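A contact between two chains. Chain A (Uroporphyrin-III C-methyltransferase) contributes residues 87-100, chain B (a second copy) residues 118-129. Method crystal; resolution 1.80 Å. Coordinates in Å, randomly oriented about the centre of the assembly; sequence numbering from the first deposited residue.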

# COMPACT_ATOMS: atom_id res chain seq x y z
N GLY A 87 -5.93 5.18 5.99
CA GLY A 87 -5.16 4.30 5.12
C GLY A 87 -5.98 3.83 3.93
O GLY A 87 -6.63 4.63 3.26
N ASP A 88 -5.93 2.53 3.65
CA ASP A 88 -6.69 1.93 2.56
C ASP A 88 -7.92 1.30 3.24
O ASP A 88 -7.80 0.69 4.30
CB ASP A 88 -5.85 0.88 1.85
CG ASP A 88 -6.58 0.25 0.70
OD1 ASP A 88 -7.41 -0.65 0.93
OD2 ASP A 88 -6.33 0.67 -0.45
N PRO A 89 -9.10 1.42 2.63
CA PRO A 89 -10.31 0.86 3.22
C PRO A 89 -10.41 -0.65 3.38
O PRO A 89 -11.25 -1.14 4.13
CB PRO A 89 -11.41 1.41 2.31
CG PRO A 89 -10.77 1.39 0.98
CD PRO A 89 -9.36 1.91 1.26
N MET A 90 -9.56 -1.39 2.68
CA MET A 90 -9.59 -2.84 2.75
C MET A 90 -8.50 -3.46 3.62
O MET A 90 -8.52 -4.66 3.89
CB MET A 90 -9.51 -3.42 1.34
CG MET A 90 -10.59 -2.85 0.39
SD MET A 90 -12.29 -3.28 0.92
CE MET A 90 -12.27 -4.92 0.48
N VAL A 91 -7.54 -2.66 4.07
CA VAL A 91 -6.46 -3.20 4.90
C VAL A 91 -6.85 -3.14 6.37
O VAL A 91 -6.82 -2.08 7.00
CB VAL A 91 -5.16 -2.42 4.65
CG1 VAL A 91 -4.02 -3.04 5.45
CG2 VAL A 91 -4.84 -2.46 3.18
N PHE A 92 -7.21 -4.31 6.92
CA PHE A 92 -7.67 -4.41 8.30
C PHE A 92 -8.88 -3.46 8.40
O PHE A 92 -9.44 -3.07 7.37
CB PHE A 92 -6.52 -4.03 9.26
CG PHE A 92 -5.35 -5.00 9.21
CD1 PHE A 92 -5.49 -6.31 9.65
CD2 PHE A 92 -4.12 -4.60 8.70
CE1 PHE A 92 -4.43 -7.22 9.56
CE2 PHE A 92 -3.05 -5.50 8.60
CZ PHE A 92 -3.21 -6.82 9.04
N GLY A 93 -9.32 -3.12 9.60
CA GLY A 93 -10.46 -2.21 9.73
C GLY A 93 -11.83 -2.65 9.19
O GLY A 93 -12.65 -1.81 8.81
N ARG A 94 -12.06 -3.96 9.15
CA ARG A 94 -13.31 -4.56 8.69
C ARG A 94 -13.85 -4.11 7.34
O ARG A 94 -15.04 -4.23 7.07
CB ARG A 94 -14.40 -4.41 9.76
CG ARG A 94 -14.03 -5.09 11.10
CD ARG A 94 -15.26 -5.43 11.96
NE ARG A 94 -14.87 -6.19 13.15
CZ ARG A 94 -14.29 -5.66 14.22
NH1 ARG A 94 -13.96 -6.43 15.25
NH2 ARG A 94 -14.05 -4.35 14.28
N GLY A 95 -12.97 -3.60 6.47
CA GLY A 95 -13.41 -3.15 5.16
C GLY A 95 -13.99 -4.29 4.34
O GLY A 95 -15.00 -4.12 3.66
N GLY A 96 -13.33 -5.44 4.38
CA GLY A 96 -13.81 -6.59 3.64
C GLY A 96 -15.19 -7.02 4.11
O GLY A 96 -16.01 -7.48 3.33
N GLU A 97 -15.45 -6.88 5.41
CA GLU A 97 -16.76 -7.25 5.91
C GLU A 97 -17.82 -6.26 5.43
O GLU A 97 -18.96 -6.65 5.15
CB GLU A 97 -16.75 -7.31 7.44
CG GLU A 97 -15.92 -8.45 7.98
CD GLU A 97 -16.00 -8.50 9.48
OE1 GLU A 97 -14.94 -8.54 10.13
OE2 GLU A 97 -17.13 -8.49 10.01
N GLU A 98 -17.45 -4.99 5.32
CA GLU A 98 -18.39 -3.98 4.86
C GLU A 98 -18.73 -4.26 3.40
O GLU A 98 -19.89 -4.23 3.01
CB GLU A 98 -17.80 -2.57 5.02
CG GLU A 98 -17.63 -2.16 6.48
CD GLU A 98 -16.91 -0.83 6.66
OE1 GLU A 98 -15.96 -0.55 5.88
OE2 GLU A 98 -17.27 -0.08 7.59
N ALA A 99 -17.70 -4.54 2.60
CA ALA A 99 -17.92 -4.85 1.18
C ALA A 99 -18.83 -6.06 1.03
O ALA A 99 -19.76 -6.05 0.23
CB ALA A 99 -16.58 -5.13 0.50
N LEU A 100 -18.56 -7.13 1.78
CA LEU A 100 -19.39 -8.33 1.71
C LEU A 100 -20.84 -8.04 2.07
O LEU A 100 -21.77 -8.51 1.41
CB LEU A 100 -18.87 -9.41 2.66
CG LEU A 100 -17.90 -10.45 2.12
CD1 LEU A 100 -17.52 -11.40 3.26
CD2 LEU A 100 -18.56 -11.23 0.97
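Chain B (118-129) AVGALSALGLPL

Chain B meets chain A with the end of a helix and the loop that follows it. Residues 118-124 of chain B are helical, with a wider pi-type turn at 118-121, and a Schellman motif closes the helix: G126(B) takes phi/psi of 81/26, G126(B) N bonds back to S123(B) O at 2.7 Å, and L127(B) N reaches L122(B) O at 2.9 Å. The chain then continues extended through L127(B) and P128(B). No crossing angle is assigned; the direction follows from the CA register, in which M90(A) CA lies 5.0 Å from P128(B) CA and V91(A) CA lies 6.6 Å from L129(B) CA, so the two backbones advance in the same sense over this short step.

On chain A the contact begins at D88(A), the first residue of a type I turn that runs to V91(A) and is closed by a weak bond from V91(A) N to D88(A) O of 3.4 Å. Its CB points toward chain B, and with chi1 at -178° (t) the carboxylate accepts a hydrogen bond from the helix: S123(B) OG donates to D88(A) OD1 at 2.6 Å. The same oxygen, D88(A) OD1, accepts from M90(A) N at 2.9 Å with an angle of 162°, so one atom both braces the turn and ties it to the other chain. D88(A) OD2 is satisfied elsewhere in the structure.

M90(A) has the largest covered area, 95 Å². Its m, m, m side chain carries the methyl to the loop after the helix, where M90(A) CE lies 3.6 Å from P128(B) CB and 3.5 Å from G126(B) O. That carbonyl is buried with no polar partner in the model. Nearer the backbone, M90(A) CB packs 3.4 Å from S123(B) OG. M90(A) O and L129(B) N are 4.4 Å apart, and a water fills the gap, accepting from L129(B) N at 2.7 Å and donating weakly to M90(A) O at 2.7 Å.

V91(A) points sideways, yet V91(A) CG2 reaches V119(B) CG1 at 3.6 Å, an apolar contact one helical turn before S123(B). The type I' turn from F92(A) to G95(A) then carries the chain out of contact.

The helix that starts at G95(A) returns to the interface. G96(A) CA sits 3.9 Å from P128(B) CB; a modelled CB on G96(A) would come 2.9 Å from P128(B) CG, a clash, so the close approach depends on the absent side chain. One turn on, A99(A) CB points toward chain B and stops 4.4 Å from G126(B) O, a looser contact.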

# COMPACT_ATOMS: atom_id res chain seq x y z
N ALA B 118 0.12 -4.25 -5.27
CA ALA B 118 -0.01 -5.32 -4.28
C ALA B 118 -1.24 -5.20 -3.39
O ALA B 118 -1.88 -6.20 -3.06
CB ALA B 118 1.23 -5.38 -3.41
N VAL B 119 -1.56 -3.98 -3.00
CA VAL B 119 -2.72 -3.72 -2.15
C VAL B 119 -3.79 -2.95 -2.93
O VAL B 119 -4.96 -3.33 -2.96
CB VAL B 119 -2.35 -2.87 -0.91
CG1 VAL B 119 -3.62 -2.43 -0.17
CG2 VAL B 119 -1.45 -3.67 0.01
N GLY B 120 -3.35 -1.87 -3.56
CA GLY B 120 -4.24 -1.01 -4.32
C GLY B 120 -5.06 -1.65 -5.42
O GLY B 120 -6.25 -1.37 -5.55
N ALA B 121 -4.44 -2.50 -6.23
CA ALA B 121 -5.16 -3.17 -7.31
C ALA B 121 -6.26 -4.06 -6.75
O ALA B 121 -7.37 -4.14 -7.30
CB ALA B 121 -4.19 -3.98 -8.15
N LEU B 122 -5.97 -4.75 -5.65
CA LEU B 122 -6.97 -5.60 -5.02
C LEU B 122 -8.09 -4.74 -4.45
O LEU B 122 -9.27 -5.01 -4.67
CB LEU B 122 -6.33 -6.44 -3.91
CG LEU B 122 -5.54 -7.66 -4.38
CD1 LEU B 122 -6.49 -8.63 -5.06
CD2 LEU B 122 -4.43 -7.25 -5.33
N SER B 123 -7.71 -3.68 -3.73
CA SER B 123 -8.71 -2.79 -3.13
C SER B 123 -9.62 -2.16 -4.18
O SER B 123 -10.83 -2.08 -3.98
CB SER B 123 -8.02 -1.67 -2.34
OG SER B 123 -7.49 -2.17 -1.13
N ALA B 124 -9.04 -1.73 -5.29
CA ALA B 124 -9.82 -1.11 -6.36
C ALA B 124 -10.92 -2.05 -6.84
O ALA B 124 -11.99 -1.60 -7.26
CB ALA B 124 -8.91 -0.73 -7.55
N LEU B 125 -10.66 -3.34 -6.77
CA LEU B 125 -11.64 -4.33 -7.20
C LEU B 125 -12.59 -4.72 -6.07
O LEU B 125 -13.50 -5.53 -6.28
CB LEU B 125 -10.93 -5.59 -7.73
CG LEU B 125 -10.21 -5.41 -9.07
CD1 LEU B 125 -9.37 -6.65 -9.38
CD2 LEU B 125 -11.25 -5.17 -10.16
N GLY B 126 -12.37 -4.15 -4.89
CA GLY B 126 -13.21 -4.47 -3.74
C GLY B 126 -12.78 -5.77 -3.07
O GLY B 126 -13.58 -6.44 -2.40
N LEU B 127 -11.50 -6.11 -3.22
CA LEU B 127 -10.96 -7.35 -2.67
C LEU B 127 -9.99 -7.08 -1.52
O LEU B 127 -9.00 -6.37 -1.69
CB LEU B 127 -10.25 -8.14 -3.77
CG LEU B 127 -11.09 -8.38 -5.04
CD1 LEU B 127 -10.21 -9.09 -6.07
CD2 LEU B 127 -12.34 -9.19 -4.73
N PRO B 128 -10.24 -7.68 -0.35
CA PRO B 128 -9.39 -7.49 0.83
C PRO B 128 -8.29 -8.54 0.97
O PRO B 128 -8.44 -9.66 0.49
CB PRO B 128 -10.39 -7.60 1.98
CG PRO B 128 -11.26 -8.76 1.50
CD PRO B 128 -11.43 -8.50 -0.02
N LEU B 129 -7.21 -8.16 1.65
CA LEU B 129 -6.11 -9.07 1.91
C LEU B 129 -6.29 -9.58 3.35
O LEU B 129 -5.66 -10.54 3.77
CB LEU B 129 -4.76 -8.35 1.80
CG LEU B 129 -4.35 -7.85 0.40
CD1 LEU B 129 -3.04 -7.08 0.49
CD2 LEU B 129 -4.20 -9.03 -0.55
O HOH W 1 -6.63 -5.58 2.22